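Local structure of CrmK (Actinoalloteichus sp. WH1-2216-6, 5I1V) at residues A233-A238 and V306-S311; W297-L302 and P310-R315. The protein is a flavoenzyme oxidase with covalently bound FAD that takes part in recycling a shunt product of caerulomycin biosynthesis. All blocks are in the same frame, centred on the assembly; numbering follows the deposited sequence.

Interaction 1. Residues A233-A238 and V306-S311; sequences AELTEA and VAVAPS
Val308 fits its two methyls against the turn formed by Glu234 and Leu235. Its side chain can be followed outward from CB. CB points at the turn and forks there. CG1, anti to the backbone N (chi1 -159°), lies against the start of the Glu234 side chain, with Val308 CG1 3.6 Å from Glu234 CB. The same methyl is 3.7 Å from Glu234 OE1, because the glutamate chain bends at chi2 and brings its carboxylate round. CG2 turns to the backbone of the turn and sits 3.2 Å from Glu234 O, a close approach. Its other neighbour is Leu235, with Val308 CG2 3.9 Å from Leu235 CD1. With an alanine here both methyls go, and a gap would probably open beside Leu235 CD1 and Glu234 CB. No direct hydrogen bond joins the two segments. A water bridges them instead, donating to Glu234 OE1 at 3.1 Å and to Ala309 O at 2.7 Å. Nearby, Asp239 OD1 accepts a hydrogen bond from Ala307 N. Thr236 OG1 bonds to Asp239 N, the mark of a helix N-cap. The arrangement is a loop packed on the short linker between strand 222-231 and helix 237-253, just ahead of the helix N-cap and away from the FAD site.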
# COMPACT_ATOMS: atom_id res chain seq x y z
N ALA A 233 12.84 -26.74 9.05
CA ALA A 233 13.07 -27.76 10.10
C ALA A 233 13.19 -29.16 9.50
O ALA A 233 13.69 -30.08 10.15
CB ALA A 233 11.93 -27.71 11.09
N GLU A 234 12.67 -29.32 8.28
CA GLU A 234 12.63 -30.61 7.62
C GLU A 234 13.57 -30.72 6.45
O GLU A 234 13.60 -31.72 5.79
CB GLU A 234 11.21 -30.91 7.15
CG GLU A 234 10.26 -31.24 8.27
CD GLU A 234 8.88 -30.64 8.09
OE1 GLU A 234 8.30 -30.66 6.98
OE2 GLU A 234 8.35 -30.14 9.12
N LEU A 235 14.37 -29.70 6.21
CA LEU A 235 15.14 -29.59 4.99
C LEU A 235 16.56 -30.09 5.21
O LEU A 235 17.15 -29.83 6.26
CB LEU A 235 15.16 -28.10 4.60
CG LEU A 235 15.64 -27.63 3.24
CD1 LEU A 235 14.92 -28.37 2.11
CD2 LEU A 235 15.39 -26.14 3.16
N THR A 236 17.07 -30.87 4.27
CA THR A 236 18.49 -31.21 4.26
C THR A 236 19.17 -30.54 3.08
O THR A 236 18.50 -30.03 2.20
CB THR A 236 18.75 -32.70 4.10
OG1 THR A 236 18.34 -33.13 2.80
CG2 THR A 236 18.00 -33.51 5.19
N GLU A 237 20.50 -30.58 3.05
CA GLU A 237 21.24 -30.03 1.95
C GLU A 237 20.86 -30.68 0.66
O GLU A 237 20.68 -29.99 -0.35
CB GLU A 237 22.75 -30.15 2.13
CG GLU A 237 23.48 -29.57 0.93
CD GLU A 237 24.96 -29.81 0.92
OE1 GLU A 237 25.61 -29.40 1.88
OE2 GLU A 237 25.47 -30.39 -0.06
N ALA A 238 20.74 -32.00 0.67
CA ALA A 238 20.39 -32.72 -0.55
C ALA A 238 18.99 -32.37 -1.04
O ALA A 238 18.76 -32.16 -2.24
CB ALA A 238 20.51 -34.23 -0.32
N VAL A 306 12.58 -35.31 -3.63
CA VAL A 306 12.71 -34.34 -2.54
C VAL A 306 11.93 -34.89 -1.36
O VAL A 306 10.73 -35.12 -1.48
CB VAL A 306 12.10 -32.97 -2.97
CG1 VAL A 306 12.06 -31.97 -1.81
CG2 VAL A 306 12.88 -32.40 -4.14
N ALA A 307 12.59 -35.11 -0.23
CA ALA A 307 11.94 -35.75 0.91
C ALA A 307 10.91 -34.85 1.61
O ALA A 307 9.83 -35.33 1.92
CB ALA A 307 12.98 -36.27 1.92
N VAL A 308 11.22 -33.57 1.82
CA VAL A 308 10.29 -32.63 2.51
C VAL A 308 9.02 -32.46 1.70
O VAL A 308 9.11 -32.10 0.53
CB VAL A 308 10.81 -31.18 2.65
CG1 VAL A 308 10.07 -30.46 3.77
CG2 VAL A 308 12.30 -31.12 2.88
N ALA A 309 7.86 -32.69 2.30
CA ALA A 309 6.58 -32.43 1.61
C ALA A 309 6.29 -30.97 1.86
O ALA A 309 6.44 -30.51 2.99
CB ALA A 309 5.47 -33.27 2.21
N PRO A 310 5.85 -30.23 0.82
CA PRO A 310 5.50 -28.83 1.08
C PRO A 310 4.05 -28.64 1.49
O PRO A 310 3.20 -29.44 1.10
CB PRO A 310 5.70 -28.19 -0.29
CG PRO A 310 5.33 -29.27 -1.26
CD PRO A 310 5.78 -30.57 -0.62
N SER A 311 3.75 -27.57 2.23
CA SER A 311 2.38 -27.13 2.43
C SER A 311 1.97 -26.28 1.25
O SER A 311 2.76 -25.50 0.76
CB SER A 311 2.25 -26.24 3.65
OG SER A 311 2.93 -26.75 4.76
O HOH W 1 7.36 -28.71 4.71

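Interaction 2. Residues W297-L302 and P310-R315; sequences WFLAEL and PSLTRR
Leu299 has CG anti to its carbonyl carbon (chi1 -66°) and an extended chi2 of 174°, which carries CD1 out from the helix toward the strand. Leu312 answers from the strand with CG anti to the backbone N (chi1 157°). The two leucines meet tip to tip, with Leu299 CD1 3.8 Å from Leu312 CD1. The second branch also comes near, as Leu312 CD2 is 4.2 Å from the same Leu299 CD1. Arg314 approaches this methyl from the direction opposite to Leu299. Its chain bends at chi3, and both Arg314 CD, at 4.1 Å, and Arg314 NH1, at 4.0 Å, lie near Leu299 CD1. The methyl meets the guanidinium obliquely. The polar end of Arg314 is held by the helix: NH1 bonds to Ser296 OG and NH2 to Glu292 O. These two bonds fix the guanidinium beside Leu299. One leucine methyl thus touches two residues of the strand; the leucine pair is apolar, and no hydrogen bond joins the segments. Helix 291-303 here lies over a face of the antiparallel sheet. Leu299 also touches Met280 of strand 277-285. Strand 311-318 is an outermost strand of that sheet within this chain and pairs with strand 222-231, with backbone hydrogen bonding between Thr313 and Arg227.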
# COMPACT_ATOMS: atom_id res chain seq x y z
N TRP A 297 1.03 -30.52 -12.65
CA TRP A 297 2.22 -31.13 -13.25
C TRP A 297 3.47 -30.44 -12.79
O TRP A 297 4.47 -31.08 -12.46
CB TRP A 297 2.21 -31.12 -14.78
CG TRP A 297 1.14 -31.95 -15.37
CD1 TRP A 297 0.52 -33.04 -14.79
CD2 TRP A 297 0.55 -31.79 -16.67
NE1 TRP A 297 -0.44 -33.53 -15.65
CE2 TRP A 297 -0.44 -32.79 -16.80
CE3 TRP A 297 0.76 -30.90 -17.72
CZ2 TRP A 297 -1.22 -32.91 -17.96
CZ3 TRP A 297 -0.03 -31.01 -18.87
CH2 TRP A 297 -0.99 -32.02 -18.99
N PHE A 298 3.39 -29.11 -12.76
CA PHE A 298 4.53 -28.32 -12.33
C PHE A 298 4.84 -28.61 -10.85
O PHE A 298 5.96 -28.92 -10.52
CB PHE A 298 4.27 -26.82 -12.60
CG PHE A 298 5.22 -25.90 -11.90
CD1 PHE A 298 6.54 -25.88 -12.25
CD2 PHE A 298 4.76 -25.01 -10.90
CE1 PHE A 298 7.44 -25.03 -11.59
CE2 PHE A 298 5.64 -24.15 -10.26
CZ PHE A 298 6.98 -24.17 -10.61
N LEU A 299 3.83 -28.55 -10.00
CA LEU A 299 4.02 -28.77 -8.57
C LEU A 299 4.57 -30.20 -8.29
O LEU A 299 5.42 -30.38 -7.43
CB LEU A 299 2.72 -28.52 -7.81
CG LEU A 299 2.19 -27.08 -7.81
CD1 LEU A 299 0.84 -27.06 -7.13
CD2 LEU A 299 3.16 -26.12 -7.13
N ALA A 300 4.13 -31.19 -9.06
CA ALA A 300 4.67 -32.56 -8.92
C ALA A 300 6.15 -32.65 -9.31
O ALA A 300 6.92 -33.32 -8.61
CB ALA A 300 3.86 -33.55 -9.75
N GLU A 301 6.56 -31.98 -10.38
CA GLU A 301 7.98 -32.04 -10.78
C GLU A 301 8.90 -31.46 -9.71
O GLU A 301 9.99 -31.98 -9.47
CB GLU A 301 8.27 -31.30 -12.08
CG GLU A 301 7.78 -32.00 -13.33
CD GLU A 301 8.70 -31.83 -14.53
OE1 GLU A 301 9.89 -31.45 -14.39
OE2 GLU A 301 8.21 -32.09 -15.65
N LEU A 302 8.47 -30.37 -9.08
CA LEU A 302 9.27 -29.79 -8.01
C LEU A 302 9.60 -30.76 -6.94
O LEU A 302 10.67 -30.69 -6.35
CB LEU A 302 8.54 -28.63 -7.33
CG LEU A 302 8.46 -27.34 -8.13
CD1 LEU A 302 8.02 -26.24 -7.18
CD2 LEU A 302 9.79 -27.00 -8.76
N PRO A 310 5.85 -30.23 0.82
CA PRO A 310 5.50 -28.83 1.08
C PRO A 310 4.05 -28.64 1.49
O PRO A 310 3.20 -29.44 1.10
CB PRO A 310 5.70 -28.19 -0.29
CG PRO A 310 5.33 -29.27 -1.26
CD PRO A 310 5.78 -30.57 -0.62
N SER A 311 3.75 -27.57 2.23
CA SER A 311 2.38 -27.13 2.43
C SER A 311 1.97 -26.28 1.25
O SER A 311 2.76 -25.50 0.76
CB SER A 311 2.25 -26.24 3.65
OG SER A 311 2.93 -26.75 4.76
N LEU A 312 0.71 -26.35 0.87
CA LEU A 312 0.25 -25.75 -0.37
C LEU A 312 -1.19 -25.27 -0.18
O LEU A 312 -2.00 -25.96 0.43
CB LEU A 312 0.33 -26.86 -1.42
CG LEU A 312 -0.47 -26.87 -2.69
CD1 LEU A 312 0.05 -25.81 -3.64
CD2 LEU A 312 -0.33 -28.25 -3.33
N THR A 313 -1.48 -24.06 -0.65
CA THR A 313 -2.85 -23.58 -0.83
C THR A 313 -2.99 -23.19 -2.30
O THR A 313 -2.04 -22.69 -2.92
CB THR A 313 -3.18 -22.36 0.06
OG1 THR A 313 -4.56 -22.02 -0.09
CG2 THR A 313 -2.40 -21.14 -0.34
N ARG A 314 -4.16 -23.46 -2.86
CA ARG A 314 -4.46 -23.13 -4.25
C ARG A 314 -5.79 -22.42 -4.31
O ARG A 314 -6.69 -22.79 -3.55
CB ARG A 314 -4.47 -24.40 -5.11
CG ARG A 314 -3.07 -25.01 -5.26
CD ARG A 314 -3.02 -26.29 -6.09
NE ARG A 314 -3.42 -26.10 -7.49
CZ ARG A 314 -3.32 -27.01 -8.45
NH1 ARG A 314 -2.79 -28.21 -8.20
NH2 ARG A 314 -3.73 -26.73 -9.67
N ARG A 315 -5.91 -21.42 -5.18
CA ARG A 315 -7.17 -20.72 -5.33
C ARG A 315 -7.16 -19.96 -6.65
O ARG A 315 -6.13 -19.82 -7.27
CB ARG A 315 -7.36 -19.73 -4.19
CG ARG A 315 -6.31 -18.61 -4.17
CD ARG A 315 -6.42 -17.71 -2.93
NE ARG A 315 -7.78 -17.20 -2.82
CZ ARG A 315 -8.22 -16.40 -1.84
NH1 ARG A 315 -7.41 -15.95 -0.89
NH2 ARG A 315 -9.50 -16.03 -1.84

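From the N terminus, the chain first reaches 233-238, which follows strand 222-231 and leads into helix 237-253. It then passes through strands 265-271 and 277-285 to helix 291-303. Interaction 1 closes a long loop of 67 intervening residues, from this turn to the connection at 306-311. Interaction 2 closes a short one, with seven residues between 297-302 and 310-315. The two loops cross: 297-302 lies inside the span of interaction 1, while 310-315 runs past its end. Their segments overlap at Pro310 and Ser311. Together they join the segment after helix 291-303 to the linker just before helix 237-253, and strand 311-318 to helix 291-303.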